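Local coordinates for protein phenol hydroxylase component phL (Pseudomonas stutzeri, PDB 3U52) that probably serves as the helical, non-catalytic beta-type subunit of a bacterial multicomponent phenol hydroxylase, an oligomeric enzyme that hydroxylates phenols, at residues 82-85 against 86-90; 109-112 against 113-117; 281-284 against 285-288. One frame throughout, in Å; residues are numbered along the deposited sequence.

Overall arrangement
Followed from the N terminus, the three contacts show short-range order in a mostly helical subunit. Interaction 1 lies near the start of helix 81-105, where residues pair across one turn; its Arg88 joins that helix to helix 251-274 through Glu259 and Trp256. Interaction 2 comes after that helix, where loop residues 109-112 turn into helix 113-122 and start its first turn. Interaction 3 sits much later, in the early turns of helix 276-302, which it sets against helices 211-240 and 251-274. All three are local, so none closes a long loop; they follow in series, neither nesting nor crossing. Interactions 1 and 3 lie on opposite sides of the chain's centre, with centres about 34 Å apart.

Interaction 1 of 3, residues 82-85 against 86-90; sequences GAYV and GNRAK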
loop_
_atom_site.group_PDB
_atom_site.type_symbol
_atom_site.label_atom_id
_atom_site.label_comp_id
_atom_site.label_asym_id
_atom_site.label_seq_id
_atom_site.Cartn_x
_atom_site.Cartn_y
_atom_site.Cartn_z
ATOM N N GLY D 82 11.759 -3.659 -7.466
ATOM C CA GLY D 82 10.676 -2.689 -7.350
ATOM C C GLY D 82 11.091 -1.287 -7.786
ATOM O O GLY D 82 10.264 -0.575 -8.347
ATOM N N ALA D 83 12.344 -0.891 -7.580
ATOM C CA ALA D 83 12.814 0.467 -7.998
ATOM C C ALA D 83 12.931 0.530 -9.515
ATOM O O ALA D 83 12.576 1.518 -10.181
ATOM C CB ALA D 83 14.112 0.799 -7.361
ATOM N N TYR D 84 13.360 -0.584 -10.075
ATOM C CA TYR D 84 13.443 -0.704 -11.523
ATOM C C TYR D 84 12.077 -0.600 -12.192
ATOM O O TYR D 84 11.893 0.219 -13.119
ATOM C CB TYR D 84 14.264 -1.980 -11.920
ATOM C CG TYR D 84 14.047 -2.395 -13.371
ATOM C CD1 TYR D 84 14.680 -1.723 -14.392
ATOM C CD2 TYR D 84 13.183 -3.435 -13.693
ATOM C CE1 TYR D 84 14.484 -2.091 -15.742
ATOM C CE2 TYR D 84 12.957 -3.809 -15.046
ATOM C CZ TYR D 84 13.634 -3.124 -16.051
ATOM O OH TYR D 84 13.439 -3.450 -17.399
ATOM N N VAL D 85 11.109 -1.411 -11.780
ATOM C CA VAL D 85 9.831 -1.378 -12.496
ATOM C C VAL D 85 9.105 -0.039 -12.215
ATOM O O VAL D 85 8.388 0.460 -13.076
ATOM C CB VAL D 85 8.866 -2.585 -12.216
ATOM C CG1 VAL D 85 9.348 -3.909 -12.853
ATOM C CG2 VAL D 85 8.533 -2.743 -10.696
ATOM N N GLY D 86 9.290 0.516 -11.019
ATOM C CA GLY D 86 8.672 1.793 -10.666
ATOM C C GLY D 86 9.185 2.870 -11.600
ATOM O O GLY D 86 8.408 3.649 -12.146
ATOM N N ASN D 87 10.496 2.908 -11.808
ATOM C CA ASN D 87 11.082 3.886 -12.725
ATOM C C ASN D 87 10.614 3.647 -14.157
ATOM O O ASN D 87 10.164 4.580 -14.839
ATOM C CB ASN D 87 12.598 3.829 -12.614
ATOM C CG ASN D 87 13.258 4.918 -13.366
ATOM O OD1 ASN D 87 13.403 4.853 -14.610
ATOM N ND2 ASN D 87 13.652 5.969 -12.632
ATOM N N ARG D 88 10.648 2.406 -14.625
ATOM C CA ARG D 88 10.182 2.141 -15.975
ATOM C C ARG D 88 8.690 2.460 -16.235
ATOM O O ARG D 88 8.312 2.867 -17.341
ATOM C CB ARG D 88 10.475 0.687 -16.343
ATOM C CG ARG D 88 12.015 0.425 -16.392
ATOM C CD ARG D 88 12.622 1.094 -17.633
ATOM N NE ARG D 88 14.098 0.912 -17.648
ATOM C CZ ARG D 88 14.988 1.698 -17.061
ATOM N NH1 ARG D 88 14.606 2.772 -16.392
ATOM N NH2 ARG D 88 16.290 1.390 -17.134
ATOM N N ALA D 89 7.838 2.171 -15.255
ATOM C CA ALA D 89 6.397 2.456 -15.371
ATOM C C ALA D 89 6.155 3.923 -15.622
ATOM O O ALA D 89 5.274 4.254 -16.400
ATOM C CB ALA D 89 5.657 2.028 -14.105
ATOM N N LYS D 90 6.863 4.779 -14.907
ATOM C CA LYS D 90 6.809 6.241 -15.100
ATOM C C LYS D 90 7.231 6.630 -16.517
ATOM O O LYS D 90 6.557 7.437 -17.179
ATOM C CB LYS D 90 7.752 6.892 -14.105
ATOM C CG LYS D 90 7.753 8.422 -14.078
ATOM C CD LYS D 90 8.821 8.925 -13.076
ATOM C CE LYS D 90 8.769 10.463 -12.865
ATOM N NZ LYS D 90 9.186 10.886 -11.462
#
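Arg88 lies one turn after Tyr84 on helix 81-105, an i to i+4 pair within the helical fold of the Methane/Phenol/Alkene Hydroxylase family. The backbone sets their spacing: Arg88 N donates to Tyr84 O at 2.9 Å, with a nearly straight N-H...O angle of 171°. From there the arginine can be followed outward. Its CB rests 3.6 Å from Tyr84 O. CG, turned away from the carbonyl carbon (chi1 -65°), lies 3.3 Å from Tyr84 O and also over one face of the phenol ring, 4.0 Å from the Tyr84 ring centroid, a CH-pi contact. A bend at chi2 then carries the chain alongside the ring: CD is 4.1 Å from Tyr84 CE1, and NE comes closer to the same CE1, at 3.6 Å. The guanidinium ends up steeply inclined to the ring, the planes 70° apart, with Tyr84 CD1 over the rim of one of its faces, so this is no flat stack. Its polar end is held by acids from elsewhere in the chain: NE forms a salt bridge with Asp159 OD1, the same oxygen to which Tyr84 OH is hydrogen-bonded, and NH2 forms one with Glu259 of helix 251-274. Replacing Arg88 by an alanine would probably leave Asp159 and Glu259 without this positive partner and remove the CG contact from the Tyr84 ring face. One residue further along, Ala89 N donates to Val85 O at 2.8 Å.

Interaction 2 of 3, residues 109-112 against 113-117; sequences TRLS and EETQK
With Ser112 OG set between its own backbone N and carbonyl carbon (chi1 68°) and Thr115 OG1 beside its backbone N (chi1 -55°), the two hydroxyls face each other at the N-cap of helix 113-122. Ser112 is the capping residue, and its OG donates to Thr115 OG1 at 3.0 Å, a side-chain bond that spans the first turn. The backbone adds a second link: Gln116 N reaches Ser112 O at 3.1 Å with an N-H...O angle of 168°, the donor lying close to the line of the carbonyl bond. The same torsion that places Thr115 OG1 sends its CG2 the other way, toward Leu111. That methyl meets both branches of the leucine, at 3.9 Å from Leu111 CD1 and 4.0 Å from Leu111 CD2, and the two side chains cross at about a right angle. An apolar contact thus lies beside the hydroxyl pair where loop becomes helix. Glu113 and Glu114 put negative charge in the first turn, which is likely to suit the helix's N-terminal dipole. Gln116 reaches back over the loop, its CG 3.4 Å from Ser112 O and its NE2 hydrogen-bonded to Leu108 O.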
loop_
_atom_site.group_PDB
_atom_site.type_symbol
_atom_site.label_atom_id
_atom_site.label_comp_id
_atom_site.label_asym_id
_atom_site.label_seq_id
_atom_site.Cartn_x
_atom_site.Cartn_y
_atom_site.Cartn_z
ATOM N N THR D 109 1.862 8.556 -40.788
ATOM C CA THR D 109 1.188 8.133 -42.012
ATOM C C THR D 109 1.001 9.299 -43.001
ATOM O O THR D 109 0.928 9.073 -44.205
ATOM C CB THR D 109 -0.162 7.452 -41.750
ATOM O OG1 THR D 109 -0.970 8.338 -40.975
ATOM C CG2 THR D 109 0.002 6.156 -40.996
ATOM N N ARG D 110 0.959 10.535 -42.509
ATOM C CA ARG D 110 0.916 11.703 -43.403
ATOM C C ARG D 110 2.251 12.058 -44.088
ATOM O O ARG D 110 2.282 12.950 -44.960
ATOM C CB ARG D 110 0.389 12.936 -42.680
ATOM C CG ARG D 110 1.483 13.803 -42.101
ATOM C CD ARG D 110 0.816 14.921 -41.331
ATOM N NE ARG D 110 1.755 15.835 -40.691
ATOM C CZ ARG D 110 1.401 16.689 -39.732
ATOM N NH1 ARG D 110 0.137 16.723 -39.304
ATOM N NH2 ARG D 110 2.303 17.487 -39.194
ATOM N N LEU D 111 3.344 11.411 -43.681
ATOM C CA LEU D 111 4.645 11.627 -44.333
ATOM C C LEU D 111 4.608 11.030 -45.756
ATOM O O LEU D 111 3.830 10.115 -46.045
ATOM C CB LEU D 111 5.799 11.015 -43.498
ATOM C CG LEU D 111 6.224 11.506 -42.111
ATOM C CD1 LEU D 111 7.226 10.507 -41.451
ATOM C CD2 LEU D 111 6.846 12.896 -42.142
ATOM N N SER D 112 5.432 11.567 -46.652
ATOM C CA SER D 112 5.513 11.051 -48.027
ATOM C C SER D 112 6.020 9.610 -47.987
ATOM O O SER D 112 6.663 9.179 -46.997
ATOM C CB SER D 112 6.434 11.927 -48.898
ATOM O OG SER D 112 7.815 11.844 -48.513
ATOM N N GLU D 113 5.762 8.846 -49.046
ATOM C CA GLU D 113 6.230 7.467 -49.015
ATOM C C GLU D 113 7.793 7.393 -48.961
ATOM O O GLU D 113 8.362 6.520 -48.304
ATOM C CB GLU D 113 5.564 6.624 -50.093
ATOM C CG GLU D 113 6.331 6.544 -51.395
ATOM C CD GLU D 113 6.295 5.141 -51.982
ATOM O OE1 GLU D 113 5.219 4.492 -51.930
ATOM O OE2 GLU D 113 7.354 4.692 -52.486
ATOM N N GLU D 114 8.463 8.365 -49.576
ATOM C CA GLU D 114 9.922 8.446 -49.536
ATOM C C GLU D 114 10.510 8.670 -48.122
ATOM O O GLU D 114 11.531 8.056 -47.748
ATOM C CB GLU D 114 10.465 9.452 -50.583
ATOM C CG GLU D 114 9.400 10.487 -51.132
ATOM C CD GLU D 114 8.322 9.877 -52.081
ATOM O OE1 GLU D 114 8.640 8.926 -52.833
ATOM O OE2 GLU D 114 7.156 10.357 -52.081
ATOM N N THR D 115 9.869 9.540 -47.340
ATOM C CA THR D 115 10.265 9.781 -45.958
ATOM C C THR D 115 9.992 8.552 -45.083
ATOM O O THR D 115 10.804 8.201 -44.231
ATOM C CB THR D 115 9.522 10.984 -45.404
ATOM O OG1 THR D 115 9.747 12.099 -46.273
ATOM C CG2 THR D 115 9.984 11.321 -44.023
ATOM N N GLN D 116 8.860 7.891 -45.306
ATOM C CA GLN D 116 8.568 6.654 -44.600
ATOM C C GLN D 116 9.585 5.538 -44.876
ATOM O O GLN D 116 9.920 4.764 -43.969
ATOM C CB GLN D 116 7.181 6.161 -44.953
ATOM C CG GLN D 116 6.037 7.047 -44.485
ATOM C CD GLN D 116 4.699 6.542 -44.984
ATOM O OE1 GLN D 116 4.640 5.640 -45.805
ATOM N NE2 GLN D 116 3.617 7.102 -44.467
ATOM N N LYS D 117 10.073 5.452 -46.124
ATOM C CA LYS D 117 11.051 4.416 -46.474
ATOM C C LYS D 117 12.381 4.675 -45.806
ATOM O O LYS D 117 13.025 3.748 -45.354
ATOM C CB LYS D 117 11.190 4.242 -47.985
ATOM C CG LYS D 117 10.164 3.227 -48.592
ATOM C CD LYS D 117 8.684 3.457 -48.113
ATOM C CE LYS D 117 7.705 2.398 -48.633
ATOM N NZ LYS D 117 6.494 2.349 -47.747
#

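Interaction 3 of 3, residues 281-284 against 285-288; sequences LLQK and WIDH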
loop_
_atom_site.group_PDB
_atom_site.type_symbol
_atom_site.label_atom_id
_atom_site.label_comp_id
_atom_site.label_asym_id
_atom_site.label_seq_id
_atom_site.Cartn_x
_atom_site.Cartn_y
_atom_site.Cartn_z
ATOM N N LEU D 281 43.877 -6.488 -20.281
ATOM C CA LEU D 281 42.874 -7.326 -20.927
ATOM C C LEU D 281 41.788 -6.476 -21.606
ATOM O O LEU D 281 41.417 -6.718 -22.754
ATOM C CB LEU D 281 42.243 -8.245 -19.889
ATOM C CG LEU D 281 42.030 -9.730 -20.178
ATOM C CD1 LEU D 281 40.922 -10.259 -19.259
ATOM C CD2 LEU D 281 41.735 -10.037 -21.653
ATOM N N LEU D 282 41.290 -5.469 -20.897
ATOM C CA LEU D 282 40.271 -4.589 -21.446
ATOM C C LEU D 282 40.790 -3.866 -22.680
ATOM O O LEU D 282 40.083 -3.740 -23.676
ATOM C CB LEU D 282 39.786 -3.577 -20.382
ATOM C CG LEU D 282 39.015 -4.076 -19.140
ATOM C CD1 LEU D 282 38.653 -2.917 -18.230
ATOM C CD2 LEU D 282 37.753 -4.789 -19.546
ATOM N N GLN D 283 42.041 -3.388 -22.629
ATOM C CA GLN D 283 42.593 -2.689 -23.797
ATOM C C GLN D 283 42.646 -3.608 -25.048
ATOM O O GLN D 283 42.417 -3.190 -26.181
ATOM C CB GLN D 283 43.995 -2.147 -23.482
ATOM C CG GLN D 283 44.503 -1.246 -24.574
ATOM C CD GLN D 283 43.669 -0.001 -24.719
ATOM O OE1 GLN D 283 43.572 0.805 -23.783
ATOM N NE2 GLN D 283 43.056 0.172 -25.885
ATOM N N LYS D 284 42.998 -4.864 -24.824
ATOM C CA LYS D 284 43.097 -5.837 -25.908
ATOM C C LYS D 284 41.705 -5.989 -26.548
ATOM O O LYS D 284 41.574 -5.939 -27.787
ATOM C CB LYS D 284 43.623 -7.145 -25.317
ATOM C CG LYS D 284 43.577 -8.364 -26.217
ATOM C CD LYS D 284 43.852 -9.626 -25.371
ATOM C CE LYS D 284 43.035 -10.821 -25.861
ATOM N NZ LYS D 284 43.445 -12.097 -25.162
ATOM N N TRP D 285 40.658 -6.105 -25.713
ATOM C CA TRP D 285 39.292 -6.268 -26.247
ATOM C C TRP D 285 38.840 -5.008 -26.962
ATOM O O TRP D 285 38.290 -5.124 -28.039
ATOM C CB TRP D 285 38.274 -6.703 -25.184
ATOM C CG TRP D 285 38.488 -8.069 -24.651
ATOM C CD1 TRP D 285 39.041 -9.145 -25.293
ATOM C CD2 TRP D 285 38.139 -8.518 -23.343
ATOM N NE1 TRP D 285 39.059 -10.247 -24.452
ATOM C CE2 TRP D 285 38.509 -9.885 -23.250
ATOM C CE3 TRP D 285 37.544 -7.891 -22.224
ATOM C CZ2 TRP D 285 38.314 -10.638 -22.078
ATOM C CZ3 TRP D 285 37.335 -8.645 -21.071
ATOM C CH2 TRP D 285 37.741 -9.997 -21.000
ATOM N N ILE D 286 39.117 -3.817 -26.412
ATOM C CA ILE D 286 38.787 -2.564 -27.147
ATOM C C ILE D 286 39.496 -2.479 -28.531
ATOM O O ILE D 286 38.913 -2.075 -29.530
ATOM C CB ILE D 286 39.144 -1.313 -26.283
ATOM C CG1 ILE D 286 38.286 -1.258 -25.015
ATOM C CG2 ILE D 286 39.036 -0.015 -27.077
ATOM C CD1 ILE D 286 38.903 -0.433 -23.921
ATOM N N ASP D 287 40.783 -2.841 -28.573
ATOM C CA ASP D 287 41.551 -2.823 -29.835
ATOM C C ASP D 287 40.944 -3.738 -30.881
ATOM O O ASP D 287 40.895 -3.392 -32.055
ATOM C CB ASP D 287 43.008 -3.274 -29.632
ATOM C CG ASP D 287 43.849 -2.307 -28.811
ATOM O OD1 ASP D 287 43.527 -1.098 -28.661
ATOM O OD2 ASP D 287 44.876 -2.791 -28.311
ATOM N N HIS D 288 40.518 -4.922 -30.459
ATOM C CA HIS D 288 39.818 -5.850 -31.370
ATOM C C HIS D 288 38.409 -5.369 -31.810
ATOM O O HIS D 288 38.032 -5.421 -33.006
ATOM C CB HIS D 288 39.763 -7.246 -30.763
ATOM C CG HIS D 288 39.241 -8.275 -31.712
ATOM N ND1 HIS D 288 39.901 -8.618 -32.873
ATOM C CD2 HIS D 288 38.108 -9.019 -31.694
ATOM C CE1 HIS D 288 39.203 -9.533 -33.527
ATOM N NE2 HIS D 288 38.110 -9.798 -32.833
#
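Ile286 N donates to Leu282 O at 2.9 Å with an N-H...O angle of 171°, the straightest of the four backbone bonds that join residues 281-284 to 285-288. On one flank of this turn Gln283 and Asp287 pair through their side chains. The glutamine chain bends at chi2 (64°) and brings NE2 to Asp287 OD1 at 3.1 Å; the oxygen lies near the amide plane, yet it is met from above the carboxylate plane, the two planes being 35° apart. The other end of that amide, OE1, accepts a hydrogen bond from Gln327 N, which fixes the amide's rotation from both ends. On another flank, Leu281 covers the indole of Trp285. Its CD2 stands over one face of the six-membered ring, offset toward the rim, 3.5 Å from Trp285 CZ2, while CD1 lies 3.6 Å from Trp285 CH2. Leu282 CD2 approaches the same indole more loosely, 4.1 Å from Trp285 CE3. Beyond the segments Trp285 packs on Leu216 of helix 211-240, and Leu282 on Met268 of helix 251-274. Leu282 and Trp285 packed on neighbouring helices, with the Gln283-Asp287 pair on another flank, make this an amphipathic helix set against a helical bundle.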